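Local coordinates for protein poly(ADP-ribose) glycohydrolase (Thermomonospora curvata, PDB 3SIG) that hydrolyses the ribose-ribose glycosidic bonds of poly(ADP-ribose) and binds the product ADP-ribose in a macrodomain-like pocket, at residues E68-E72 / H267-A271; R139-Y143 / A182-R187; H212-G218 / F250-A256. One frame throughout, in Å; residues are numbered along the deposited sequence. Where two conformers were deposited one is given.

How the contacts relate
Contacts 1 and 3 are neighbours, with centres 13 Å apart. Strand 66-70 of contact 1 lies beside strand 252-256 of contact 3 in one mixed sheet. Glu-68 joins them twice: its O meets Phe-255 N at 2.8 Å, and its OE1 meets His-252 NE2 at 2.8 Å. Contact 2 stands apart, its nearest atoms about 17 Å from contact 1 and about 15 Å from contact 3. Bound ADP-ribose is touched by Glu-72 of contact 1 and Ala-256 of contact 3, Ala-256 at the end of its strand, Glu-72 in the loop just after its own. Contact 2 is more distant, with the Ala-182 side chain about 11 Å from the ligand.

Contact 1: E68-E72 / H267-A271; sequences EVTEE and HAAFA
Val-69 and Ala-271 face each other with their CA atoms 5.9 Å apart, where the end of strand 66-70 runs against helix 265-273. The short axes pass 8.5 Å apart and are nearly antiparallel, at 161°. No direct hydrogen bond joins the segments. Val-69 CB points toward the helix, and both methyls touch it. CG1 lies anti to the backbone N (chi1 179°) and reaches Phe-270 CB at 4.0 Å. CG2 rests against Phe-270 O, a backbone atom. The ring of Phe-270 leads away into the core, where it meets Phe-255 and helix 229-240. His-267 carries the other half of the contact. Glu-71 CG sits over one face of its ring, 3.5 Å from the centroid, in a CH-pi contact shifted toward the CD2-NE2 side. Thr-70 O lies at the edge of the same ring, 3.4 Å from CD2. Water 1 lies in the ring plane too; it donates to Val-69 O at 2.8 Å and is hydrogen-bonded to His-267 NE2. Where the strand gives way to the loop, Thr-70 OG1 accepts from Glu-72 N in an ST turn and donates to Glu-72 OE1 at 2.7 Å. Glu-72 OE2 forms a salt bridge with Arg-80. The chemistry is divided: methyl packing, a CH-pi contact and one bridging water join helix to strand and loop, while the turn and Arg-80 probably hold in place Glu-72, which touches the bound ADP-ribose.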
ATOM      1  N   GLU A  68      -3.912 -16.118  -2.963  1.00 17.46           N
ATOM      2  CA  GLU A  68      -3.364 -16.666  -1.715  1.00 19.36           C
ATOM      3  C   GLU A  68      -3.740 -15.708  -0.586  1.00 15.23           C
ATOM      4  O   GLU A  68      -3.716 -14.496  -0.782  1.00 14.51           O
ATOM      5  CB  GLU A  68      -1.814 -16.752  -1.743  1.00 21.97           C
ATOM      6  CG  GLU A  68      -1.165 -17.664  -2.812  1.00 25.45           C
ATOM      7  CD  GLU A  68       0.369 -17.650  -2.756  1.00 28.13           C
ATOM      8  OE1 GLU A  68       0.979 -16.562  -2.829  1.00 20.10           O
ATOM      9  OE2 GLU A  68       0.976 -18.742  -2.648  1.00 37.85           O
ATOM     10  N   VAL A  69      -4.039 -16.244   0.584  1.00 15.93           N
ATOM     11  CA  VAL A  69      -4.114 -15.467   1.812  1.00 14.41           C
ATOM     12  C   VAL A  69      -2.974 -15.958   2.668  1.00 13.80           C
ATOM     13  O   VAL A  69      -2.862 -17.170   2.906  1.00 15.94           O
ATOM     14  CB  VAL A  69      -5.441 -15.653   2.554  1.00 14.85           C
ATOM     15  CG1 VAL A  69      -5.435 -14.837   3.838  1.00 15.63           C
ATOM     16  CG2 VAL A  69      -6.589 -15.226   1.666  1.00 16.12           C
ATOM     17  N   THR A  70      -2.126 -15.046   3.142  1.00 13.38           N
ATOM     18  CA  THR A  70      -0.981 -15.421   3.964  1.00 13.08           C
ATOM     19  C   THR A  70      -0.905 -14.509   5.165  1.00 13.02           C
ATOM     20  O   THR A  70      -1.599 -13.475   5.204  1.00 12.59           O
ATOM     21  CB  THR A  70       0.348 -15.352   3.205  1.00 12.19           C
ATOM     22  OG1 THR A  70       0.685 -13.970   2.998  1.00 14.07           O
ATOM     23  CG2 THR A  70       0.261 -16.062   1.884  1.00 17.15           C
ATOM     24  N   GLU A  71      -0.070 -14.895   6.127  1.00 13.64           N
ATOM     25  CA  GLU A  71       0.202 -14.037   7.290  1.00 14.52           C
ATOM     26  C   GLU A  71       1.449 -13.172   7.108  1.00 16.05           C
ATOM     27  O   GLU A  71       1.970 -12.606   8.084  1.00 16.09           O
ATOM     28  CB  GLU A  71       0.305 -14.854   8.584  1.00 18.95           C
ATOM     29  CG  GLU A  71      -1.073 -15.404   9.041  1.00 27.73           C
ATOM     30  CD  GLU A  71      -1.110 -15.891  10.491  1.00 32.47           C
ATOM     31  OE1 GLU A  71      -1.562 -15.142  11.410  1.00 24.38           O
ATOM     32  OE2 GLU A  71      -0.705 -17.054  10.685  1.00 29.47           O
ATOM     33  N   GLU A  72       1.904 -13.063   5.868  1.00 13.06           N
ATOM     34  CA  GLU A  72       3.029 -12.223   5.539  1.00 13.11           C
ATOM     35  C   GLU A  72       2.708 -10.773   5.738  1.00 11.03           C
ATOM     36  O   GLU A  72       1.584 -10.324   5.564  1.00 10.46           O
ATOM     37  CB  GLU A  72       3.417 -12.408   4.069  1.00 13.25           C
ATOM     38  CG  GLU A  72       3.990 -13.770   3.748  1.00 14.09           C
ATOM     39  CD  GLU A  72       4.066 -14.033   2.273  1.00 13.16           C
ATOM     40  OE1 GLU A  72       3.019 -13.988   1.611  1.00 13.54           O
ATOM     41  OE2 GLU A  72       5.181 -14.284   1.780  1.00 16.93           O
ATOM     42  N   HIS A 267      -6.807 -11.362   9.520  1.00 11.36           N
ATOM     43  CA  HIS A 267      -6.346 -12.468   8.723  1.00 13.63           C
ATOM     44  C   HIS A 267      -7.442 -13.501   8.622  1.00 14.21           C
ATOM     45  O   HIS A 267      -7.697 -14.031   7.539  1.00 15.31           O
ATOM     46  CB  HIS A 267      -5.062 -13.076   9.290  1.00 13.43           C
ATOM     47  CG  HIS A 267      -4.661 -14.337   8.596  1.00 13.96           C
ATOM     48  ND1 HIS A 267      -5.122 -15.574   8.997  1.00 17.54           N
ATOM     49  CD2 HIS A 267      -3.898 -14.559   7.497  1.00 15.13           C
ATOM     50  CE1 HIS A 267      -4.658 -16.500   8.178  1.00 19.91           C
ATOM     51  NE2 HIS A 267      -3.909 -15.913   7.264  1.00 18.69           N
ATOM     52  N   ALA A 268      -8.101 -13.784   9.728  1.00 14.51           N
ATOM     53  CA  ALA A 268      -9.167 -14.775   9.722  1.00 15.17           C
ATOM     54  C   ALA A 268     -10.287 -14.423   8.747  1.00 13.31           C
ATOM     55  O   ALA A 268     -10.816 -15.294   8.072  1.00 14.41           O
ATOM     56  CB  ALA A 268      -9.714 -14.952  11.123  1.00 19.46           C
ATOM     57  N   ALA A 269     -10.665 -13.153   8.652  1.00 13.96           N
ATOM     58  CA  ALA A 269     -11.747 -12.745   7.759  1.00 12.60           C
ATOM     59  C   ALA A 269     -11.365 -12.977   6.305  1.00 12.07           C
ATOM     60  O   ALA A 269     -12.182 -13.438   5.511  1.00 13.32           O
ATOM     61  CB  ALA A 269     -12.089 -11.281   7.972  1.00 14.42           C
ATOM     62  N   PHE A 270     -10.124 -12.677   5.959  1.00 11.94           N
ATOM     63  CA  PHE A 270      -9.669 -12.906   4.596  1.00 10.91           C
ATOM     64  C   PHE A 270      -9.509 -14.396   4.298  1.00 13.87           C
ATOM     65  O   PHE A 270      -9.909 -14.854   3.217  1.00 13.76           O
ATOM     66  CB  PHE A 270      -8.381 -12.127   4.293  1.00 12.31           C
ATOM     67  CG  PHE A 270      -8.644 -10.689   3.945  1.00 10.39           C
ATOM     68  CD1 PHE A 270      -8.645 -10.265   2.622  1.00 10.50           C
ATOM     69  CD2 PHE A 270      -8.958  -9.767   4.931  1.00 10.92           C
ATOM     70  CE1 PHE A 270      -8.931  -8.935   2.323  1.00 10.58           C
ATOM     71  CE2 PHE A 270      -9.266  -8.465   4.613  1.00 11.79           C
ATOM     72  CZ  PHE A 270      -9.241  -8.052   3.311  1.00 10.88           C
ATOM     73  N   ALA A 271      -9.004 -15.166   5.263  1.00 13.27           N
ATOM     74  CA  ALA A 271      -8.852 -16.614   5.091  1.00 14.68           C
ATOM     75  C   ALA A 271     -10.203 -17.255   4.852  1.00 17.20           C
ATOM     76  O   ALA A 271     -10.339 -18.142   4.016  1.00 18.89           O
ATOM     77  CB  ALA A 271      -8.170 -17.245   6.311  1.00 18.77           C
TER
HETATM   78  O   HOH W   1      -2.885 -17.912   5.572  1.00 22.70           O

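Contact 2: R139-Y143 / A182-R187; sequences RDPLY and AIGDLR
Leu-142 meets both Ile-183 and Arg-187 across the contact. CB leads to CG, which lies anti to the carbonyl carbon (chi1 -76°) and comes 4.0 Å from Ile-183 CD1. The chain then forks. CD2 packs on Ile-183 CD1 at 3.7 Å, the two side chains crossing at about a right angle. CD1 lies over one face of the Arg-187 guanidinium, 3.5 Å from NE. A bend at chi2 (-77°) turns the Arg-187 chain so that its guanidinium lies against this methyl. Arg-187 NH2 stops 4.1 Å from Asp-140 OD1, beyond a salt bridge, with the two flat groups nearly coplanar. Arg-187 NH1 also has a long, weak ion pair with Glu-191. Beside Leu-142, Pro-141 CG touches Ile-183 CG1 at 3.6 Å, and Pro-141 CB touches Ala-182 CB at 3.8 Å. Asp-140 OD2 accepts from Leu-142 N at 2.9 Å in an Asx turn, within a type I beta turn that ends at Tyr-143. Helix 189-209 also packs on Leu-142, through Ile-192 and Val-195. The contact thus joins the loop after helix 129-138 to the end of helix 180-183 and the turn that follows it by apolar packing, with charge attraction between Asp-140 and Arg-187 probably only a weak addition.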
ATOM      1  N   ARG A 139     -11.533  17.847   4.650  1.00 20.26           N
ATOM      2  CA  ARG A 139     -11.950  17.557   6.014  1.00 20.17           C
ATOM      3  C   ARG A 139     -13.171  16.647   6.063  1.00 18.61           C
ATOM      4  O   ARG A 139     -14.167  16.957   6.709  1.00 20.31           O
ATOM      5  CB  ARG A 139     -12.240  18.874   6.774  1.00 27.54           C
ATOM      6  CG  ARG A 139     -10.976  19.640   7.204  1.00 32.55           C
ATOM      7  CD  ARG A 139     -11.303  21.018   7.818  1.00 44.41           C
ATOM      8  NE  ARG A 139     -12.205  20.893   8.956  1.00 52.80           N
ATOM      9  CZ  ARG A 139     -11.823  20.832  10.230  1.00 60.25           C
ATOM     10  NH1 ARG A 139     -10.535  20.909  10.556  1.00 60.17           N
ATOM     11  NH2 ARG A 139     -12.740  20.701  11.186  1.00 59.57           N
ATOM     12  N   ASP A 140     -13.102  15.534   5.368  1.00 18.39           N
ATOM     13  CA  ASP A 140     -14.148  14.532   5.451  1.00 18.50           C
ATOM     14  C   ASP A 140     -13.505  13.175   5.535  1.00 14.40           C
ATOM     15  O   ASP A 140     -12.711  12.810   4.672  1.00 15.36           O
ATOM     16  CB  ASP A 140     -15.024  14.583   4.217  1.00 19.47           C
ATOM     17  CG  ASP A 140     -16.269  13.767   4.381  1.00 21.41           C
ATOM     18  OD1 ASP A 140     -17.381  14.330   4.292  1.00 23.26           O
ATOM     19  OD2 ASP A 140     -16.164  12.582   4.655  1.00 17.57           O
ATOM     20  N   PRO A 141     -13.846  12.389   6.559  1.00 13.87           N
ATOM     21  CA  PRO A 141     -13.151  11.118   6.779  1.00 15.25           C
ATOM     22  C   PRO A 141     -13.471  10.018   5.767  1.00 13.05           C
ATOM     23  O   PRO A 141     -12.825   8.961   5.813  1.00 13.37           O
ATOM     24  CB  PRO A 141     -13.574  10.722   8.187  1.00 16.95           C
ATOM     25  CG  PRO A 141     -14.899  11.415   8.395  1.00 16.72           C
ATOM     26  CD  PRO A 141     -14.739  12.724   7.683  1.00 17.19           C
ATOM     27  N   LEU A 142     -14.388  10.259   4.834  1.00 12.29           N
ATOM     28  CA  LEU A 142     -14.528   9.338   3.715  1.00 12.64           C
ATOM     29  C   LEU A 142     -13.345   9.492   2.779  1.00 12.06           C
ATOM     30  O   LEU A 142     -13.095   8.600   1.974  1.00 11.62           O
ATOM     31  CB  LEU A 142     -15.819   9.571   2.940  1.00 14.55           C
ATOM     32  CG  LEU A 142     -17.123   9.051   3.581  1.00 14.85           C
ATOM     33  CD1 LEU A 142     -18.327   9.595   2.833  1.00 18.57           C
ATOM     34  CD2 LEU A 142     -17.162   7.532   3.584  1.00 17.15           C
ATOM     35  N   TYR A 143     -12.639  10.621   2.858  1.00 12.08           N
ATOM     36  CA  TYR A 143     -11.510  10.940   1.974  1.00 11.51           C
ATOM     37  C   TYR A 143     -11.981  10.929   0.524  1.00 10.22           C
ATOM     38  O   TYR A 143     -13.101  11.391   0.235  1.00 13.17           O
ATOM     39  CB  TYR A 143     -10.289  10.045   2.240  1.00 10.42           C
ATOM     40  CG  TYR A 143      -9.876  10.029   3.685  1.00 10.50           C
ATOM     41  CD1 TYR A 143      -9.729  11.190   4.413  1.00 12.83           C
ATOM     42  CD2 TYR A 143      -9.612   8.830   4.322  1.00 11.85           C
ATOM     43  CE1 TYR A 143      -9.329  11.152   5.733  1.00 14.28           C
ATOM     44  CE2 TYR A 143      -9.214   8.783   5.625  1.00 11.88           C
ATOM     45  CZ  TYR A 143      -9.080   9.922   6.331  1.00 12.88           C
ATOM     46  OH  TYR A 143      -8.654   9.853   7.629  1.00 16.05           O
ATOM     47  N   ALA A 182     -13.574   7.274  12.444  1.00 20.36           N
ATOM     48  CA  ALA A 182     -13.967   8.658  12.604  1.00 19.54           C
ATOM     49  C   ALA A 182     -15.427   8.947  12.228  1.00 22.31           C
ATOM     50  O   ALA A 182     -16.065   9.848  12.775  1.00 24.10           O
ATOM     51  CB  ALA A 182     -13.037   9.539  11.804  1.00 23.82           C
ATOM     52  N   ILE A 183     -15.947   8.171  11.289  1.00 19.34           N
ATOM     53  CA  ILE A 183     -17.329   8.294  10.843  1.00 19.71           C
ATOM     54  C   ILE A 183     -18.318   7.734  11.854  1.00 20.22           C
ATOM     55  O   ILE A 183     -19.423   8.246  12.006  1.00 21.50           O
ATOM     56  CB  ILE A 183     -17.483   7.550   9.514  1.00 17.75           C
ATOM     57  CG1 ILE A 183     -16.778   8.337   8.402  1.00 17.40           C
ATOM     58  CG2 ILE A 183     -18.947   7.345   9.180  1.00 19.99           C
ATOM     59  CD1 ILE A 183     -16.426   7.527   7.202  1.00 20.45           C
ATOM     60  N   GLY A 184     -17.934   6.666  12.540  1.00 21.72           N
ATOM     61  CA  GLY A 184     -18.854   5.998  13.439  1.00 22.43           C
ATOM     62  C   GLY A 184     -20.045   5.480  12.661  1.00 21.20           C
ATOM     63  O   GLY A 184     -19.907   4.955  11.567  1.00 22.20           O
ATOM     64  N   ASP A 185     -21.239   5.637  13.217  1.00 27.55           N
ATOM     65  CA  ASP A 185     -22.439   5.101  12.578  1.00 25.67           C
ATOM     66  C   ASP A 185     -23.165   6.159  11.758  1.00 21.75           C
ATOM     67  O   ASP A 185     -24.319   5.982  11.399  1.00 23.29           O
ATOM     68  CB  ASP A 185     -23.395   4.504  13.613  1.00 35.68           C
ATOM     69  CG  ASP A 185     -24.087   5.555  14.440  1.00 41.01           C
ATOM     70  OD1 ASP A 185     -23.669   6.732  14.403  1.00 32.07           O
ATOM     71  OD2 ASP A 185     -25.053   5.197  15.147  1.00 53.16           O
ATOM     72  N   LEU A 186     -22.463   7.224  11.392  1.00 20.89           N
ATOM     73  CA  LEU A 186     -23.151   8.327  10.717  1.00 22.26           C
ATOM     74  C   LEU A 186     -23.068   8.174   9.188  1.00 23.91           C
ATOM     75  O   LEU A 186     -23.547   9.039   8.464  1.00 33.41           O
ATOM     76  CB  LEU A 186     -22.593   9.673  11.181  1.00 20.59           C
ATOM     77  CG  LEU A 186     -22.861   9.958  12.659  1.00 23.42           C
ATOM     78  CD1 LEU A 186     -22.261  11.284  13.069  1.00 25.26           C
ATOM     79  CD2 LEU A 186     -24.333   9.957  12.923  1.00 24.13           C
ATOM     80  N   ARG A 187     -22.484   7.066   8.711  1.00 20.10           N
ATOM     81  CA  ARG A 187     -22.750   6.560   7.365  1.00 20.72           C
ATOM     82  C   ARG A 187     -23.225   5.110   7.530  1.00 21.26           C
ATOM     83  O   ARG A 187     -22.800   4.423   8.452  1.00 18.83           O
ATOM     84  CB  ARG A 187     -21.518   6.593   6.468  1.00 20.55           C
ATOM     85  CG  ARG A 187     -20.869   7.952   6.292  1.00 25.67           C
ATOM     86  CD  ARG A 187     -21.655   8.788   5.343  1.00 25.18           C
ATOM     87  NE  ARG A 187     -20.975  10.050   5.058  1.00 24.25           N
ATOM     88  CZ  ARG A 187     -21.494  11.029   4.327  1.00 35.22           C
ATOM     89  NH1 ARG A 187     -22.698  10.904   3.789  1.00 43.74           N
ATOM     90  NH2 ARG A 187     -20.799  12.138   4.135  1.00 30.20           N
TER

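Contact 3: H212-G218 / F250-A256; sequences HRRLVLG and FAHVVFA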
ATOM      1  N   HIS A 212       0.698  -4.174 -14.158  1.00 10.73           N
ATOM      2  CA  HIS A 212       0.980  -5.097 -13.058  1.00 11.57           C
ATOM      3  C   HIS A 212       0.020  -6.262 -13.031  1.00 12.50           C
ATOM      4  O   HIS A 212      -1.189  -6.090 -12.871  1.00 17.49           O
ATOM      5  CB  HIS A 212       0.943  -4.320 -11.741  1.00 11.09           C
ATOM      6  CG  HIS A 212       1.991  -3.271 -11.665  1.00 10.54           C
ATOM      7  ND1 HIS A 212       1.788  -1.913 -11.815  1.00 13.52           N
ATOM      8  CD2 HIS A 212       3.319  -3.417 -11.470  1.00  8.22           C
ATOM      9  CE1 HIS A 212       2.953  -1.285 -11.751  1.00  9.19           C
ATOM     10  NE2 HIS A 212       3.896  -2.180 -11.539  1.00 15.13           N
ATOM     11  N   ARG A 213       0.560  -7.445 -13.218  1.00 10.49           N
ATOM     12  CA  ARG A 213      -0.218  -8.654 -13.198  1.00 12.89           C
ATOM     13  C   ARG A 213      -0.191  -9.366 -11.857  1.00 10.78           C
ATOM     14  O   ARG A 213      -0.978 -10.281 -11.638  1.00 11.18           O
ATOM     15  CB  ARG A 213       0.278  -9.612 -14.265  1.00 17.79           C
ATOM     16  CG  ARG A 213       0.317  -9.029 -15.678  1.00 30.61           C
ATOM     17  CD  ARG A 213      -0.924  -9.393 -16.459  1.00 48.56           C
ATOM     18  NE  ARG A 213      -1.016 -10.832 -16.693  1.00 58.67           N
ATOM     19  CZ  ARG A 213      -2.095 -11.573 -16.442  1.00 64.33           C
ATOM     20  NH1 ARG A 213      -3.193 -11.016 -15.947  1.00 64.65           N
ATOM     21  NH2 ARG A 213      -2.080 -12.877 -16.691  1.00 64.96           N
ATOM     22  N   ARG A 214       0.677  -8.941 -10.948  1.00  9.19           N
ATOM     23  CA  ARG A 214       0.760  -9.539  -9.613  1.00  9.05           C
ATOM     24  C   ARG A 214       0.639  -8.434  -8.550  1.00  9.12           C
ATOM     25  O   ARG A 214       1.306  -7.395  -8.643  1.00  9.56           O
ATOM     26  CB  ARG A 214       2.074 -10.325  -9.469  1.00 10.34           C
ATOM     27  CG  ARG A 214       2.168 -11.415 -10.514  1.00 11.53           C
ATOM     28  CD  ARG A 214       3.348 -12.358 -10.313  1.00 13.93           C
ATOM     29  NE  ARG A 214       4.613 -11.630 -10.416  1.00 12.65           N
ATOM     30  CZ  ARG A 214       5.729 -11.950  -9.771  1.00 12.53           C
ATOM     31  NH1 ARG A 214       5.790 -13.028  -9.018  1.00 12.19           N
ATOM     32  NH2 ARG A 214       6.790 -11.172  -9.912  1.00 11.88           N
ATOM     33  N   LEU A 215      -0.270  -8.672  -7.597  0.59  8.70           N
ATOM     34  CA  LEU A 215      -0.623  -7.707  -6.573  0.59  6.48           C
ATOM     35  C   LEU A 215      -0.430  -8.237  -5.189  0.59  6.48           C
ATOM     36  O   LEU A 215      -0.645  -9.430  -4.896  0.59  6.53           O
ATOM     37  CB  LEU A 215      -2.079  -7.323  -6.658  0.59  6.58           C
ATOM     38  CG  LEU A 215      -2.607  -6.935  -8.036  0.59  5.19           C
ATOM     39  CD1 LEU A 215      -4.098  -6.579  -7.942  0.59  8.16           C
ATOM     40  CD2 LEU A 215      -1.832  -5.815  -8.705  0.59  8.09           C
ATOM     41  N   VAL A 216      -0.116  -7.317  -4.310  1.00  7.46           N
ATOM     42  CA  VAL A 216      -0.153  -7.598  -2.878  1.00  9.06           C
ATOM     43  C   VAL A 216      -1.179  -6.649  -2.258  1.00  8.17           C
ATOM     44  O   VAL A 216      -0.957  -5.429  -2.219  1.00  7.90           O
ATOM     45  CB  VAL A 216       1.216  -7.461  -2.181  1.00  8.61           C
ATOM     46  CG1 VAL A 216       1.067  -7.778  -0.709  1.00 10.89           C
ATOM     47  CG2 VAL A 216       2.273  -8.396  -2.821  1.00 10.24           C
ATOM     48  N   LEU A 217      -2.284  -7.230  -1.819  1.00  7.72           N
ATOM     49  CA  LEU A 217      -3.397  -6.533  -1.171  1.00  7.36           C
ATOM     50  C   LEU A 217      -3.474  -7.033   0.270  1.00  7.12           C
ATOM     51  O   LEU A 217      -2.572  -7.728   0.753  1.00  8.05           O
ATOM     52  CB  LEU A 217      -4.716  -6.821  -1.915  1.00  9.20           C
ATOM     53  CG  LEU A 217      -4.704  -6.474  -3.405  1.00  8.06           C
ATOM     54  CD1 LEU A 217      -6.032  -6.855  -4.048  1.00  9.38           C
ATOM     55  CD2 LEU A 217      -4.401  -5.026  -3.641  1.00 10.34           C
ATOM     56  N   GLY A 218      -4.501  -6.642   0.996  1.00  8.14           N
ATOM     57  CA  GLY A 218      -4.616  -7.049   2.401  1.00  9.78           C
ATOM     58  C   GLY A 218      -5.809  -6.364   3.024  1.00  8.18           C
ATOM     59  O   GLY A 218      -6.731  -5.916   2.318  1.00  9.02           O
ATOM     60  N   PHE A 250      -5.783 -10.520 -13.243  1.00 12.68           N
ATOM     61  CA  PHE A 250      -4.469 -10.557 -12.636  1.00 11.09           C
ATOM     62  C   PHE A 250      -3.968 -11.999 -12.665  1.00 12.03           C
ATOM     63  O   PHE A 250      -4.757 -12.949 -12.681  1.00 15.05           O
ATOM     64  CB  PHE A 250      -4.487  -9.991 -11.207  1.00 11.09           C
ATOM     65  CG  PHE A 250      -4.865  -8.553 -11.165  1.00 10.03           C
ATOM     66  CD1 PHE A 250      -3.938  -7.587 -11.527  1.00 11.85           C
ATOM     67  CD2 PHE A 250      -6.148  -8.165 -10.879  1.00 10.37           C
ATOM     68  CE1 PHE A 250      -4.272  -6.236 -11.546  1.00 13.08           C
ATOM     69  CE2 PHE A 250      -6.497  -6.800 -10.881  1.00 11.47           C
ATOM     70  CZ  PHE A 250      -5.579  -5.842 -11.232  1.00 11.50           C
ATOM     71  N   ALA A 251      -2.656 -12.158 -12.690  1.00 11.52           N
ATOM     72  CA  ALA A 251      -2.044 -13.502 -12.617  1.00 14.33           C
ATOM     73  C   ALA A 251      -2.025 -14.043 -11.184  1.00 11.56           C
ATOM     74  O   ALA A 251      -2.226 -15.224 -10.938  1.00 13.42           O
ATOM     75  CB  ALA A 251      -0.634 -13.482 -13.190  1.00 13.32           C
ATOM     76  N   HIS A 252      -1.769 -13.169 -10.213  1.00 10.75           N
ATOM     77  CA  HIS A 252      -1.536 -13.580  -8.833  1.00 10.65           C
ATOM     78  C   HIS A 252      -1.888 -12.418  -7.915  1.00  9.50           C
ATOM     79  O   HIS A 252      -1.439 -11.285  -8.131  1.00 10.23           O
ATOM     80  CB  HIS A 252      -0.065 -13.943  -8.692  1.00 11.97           C
ATOM     81  CG  HIS A 252       0.328 -14.597  -7.402  1.00 12.95           C
ATOM     82  ND1 HIS A 252       1.628 -15.002  -7.171  1.00 17.57           N
ATOM     83  CD2 HIS A 252      -0.359 -14.896  -6.274  1.00 15.46           C
ATOM     84  CE1 HIS A 252       1.725 -15.518  -5.959  1.00 17.04           C
ATOM     85  NE2 HIS A 252       0.530 -15.488  -5.400  1.00 16.23           N
ATOM     86  N   VAL A 253      -2.768 -12.688  -6.970  1.00  9.68           N
ATOM     87  CA  VAL A 253      -3.124 -11.729  -5.925  1.00  9.54           C
ATOM     88  C   VAL A 253      -2.865 -12.375  -4.592  1.00  9.23           C
ATOM     89  O   VAL A 253      -3.380 -13.484  -4.313  1.00 11.18           O
ATOM     90  CB  VAL A 253      -4.588 -11.352  -6.000  1.00  9.17           C
ATOM     91  CG1 VAL A 253      -4.986 -10.436  -4.844  1.00 11.05           C
ATOM     92  CG2 VAL A 253      -4.898 -10.668  -7.356  1.00 11.28           C
ATOM     93  N   VAL A 254      -2.066 -11.720  -3.768  1.00  8.94           N
ATOM     94  CA  VAL A 254      -1.842 -12.174  -2.389  1.00  9.92           C
ATOM     95  C   VAL A 254      -2.500 -11.200  -1.432  1.00  8.55           C
ATOM     96  O   VAL A 254      -2.275  -9.987  -1.534  1.00  9.45           O
ATOM     97  CB  VAL A 254      -0.343 -12.210  -2.025  1.00 12.60           C
ATOM     98  CG1 VAL A 254      -0.118 -12.748  -0.595  1.00 12.49           C
ATOM     99  CG2 VAL A 254       0.459 -13.020  -3.024  1.00 13.61           C
ATOM    100  N   PHE A 255      -3.329 -11.736  -0.540  1.00  8.89           N
ATOM    101  CA  PHE A 255      -3.810 -10.987   0.609  1.00  8.90           C
ATOM    102  C   PHE A 255      -2.860 -11.304   1.728  1.00  8.57           C
ATOM    103  O   PHE A 255      -2.996 -12.342   2.408  1.00  9.83           O
ATOM    104  CB  PHE A 255      -5.269 -11.338   0.928  1.00  9.41           C
ATOM    105  CG  PHE A 255      -6.218 -10.958  -0.168  1.00  9.00           C
ATOM    106  CD1 PHE A 255      -6.646  -9.661  -0.329  1.00  9.32           C
ATOM    107  CD2 PHE A 255      -6.642 -11.896  -1.085  1.00 10.21           C
ATOM    108  CE1 PHE A 255      -7.536  -9.318  -1.350  1.00  9.57           C
ATOM    109  CE2 PHE A 255      -7.530 -11.545  -2.099  1.00 12.28           C
ATOM    110  CZ  PHE A 255      -7.939 -10.258  -2.247  1.00 11.50           C
ATOM    111  N   ALA A 256      -1.887 -10.404   1.905  1.00  8.22           N
ATOM    112  CA  ALA A 256      -0.858 -10.552   2.928  1.00  9.14           C
ATOM    113  C   ALA A 256      -1.360  -9.811   4.160  1.00  8.56           C
ATOM    114  O   ALA A 256      -1.443  -8.577   4.146  1.00  9.05           O
ATOM    115  CB  ALA A 256       0.454  -9.970   2.442  1.00  9.70           C
TER
HETATM  116  O   HOH W   2       4.035 -15.215  -8.753  1.00 19.72           O
HETATM  117  O   HOH W   3      -0.514  -6.400   2.572  1.00  9.79           O
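The ring of Phe-250 has Leu-215 CD1 over the centre of one face, 3.5 Å from the centroid and 6° off the normal, a CH-pi contact. Leu-215 was modelled in two conformers, so this contact may not be permanent. His-212 O lies in plane at the ring edge, 3.4 Å from CE1. The Arg-213 guanidinium has Ala-251 N above one face, toward the rim; both are donors, so this is packing and no hydrogen bond. Phe-255 carries Val-253 CG1 over one face, also toward the rim, and Leu-217 lies alongside it, CB to CD1 at 3.8 Å. The Phe-255 ring also stacks with that of Phe-274. At the edge of the His-252 ring, water 2 is hydrogen-bonded to ND1 and accepts from Arg-214 NH1, in the guanidinium plane. The stronger partners of these two lie outside: Glu-68 for His-252, and Asp-87 and Leu-81 O for Arg-214. The backbones are parallel, their axes 4.7 Å apart. Arg-213 O takes Ala-251 N at 2.7 Å and, weakly, His-252 N. Further on, Leu-215 N donates to His-252 O, and Val-254 N to Leu-215 O at 2.9 Å and a straight 173°. Leu-217 N then donates to Val-254 O, and Ala-256 N to Leu-217 O. Leu-215, Leu-217, Val-253 and Phe-255 share one face of the sheet; Arg-214, Val-216, His-252 and Val-254 share the other. Buried Gly-218 N has no partner in the model. Helix 229-240 connects the strands, giving a beta-alpha-beta unit of the macrodomain-like fold, whose C-terminal strand end brings Ala-256 to the bound ADP-ribose.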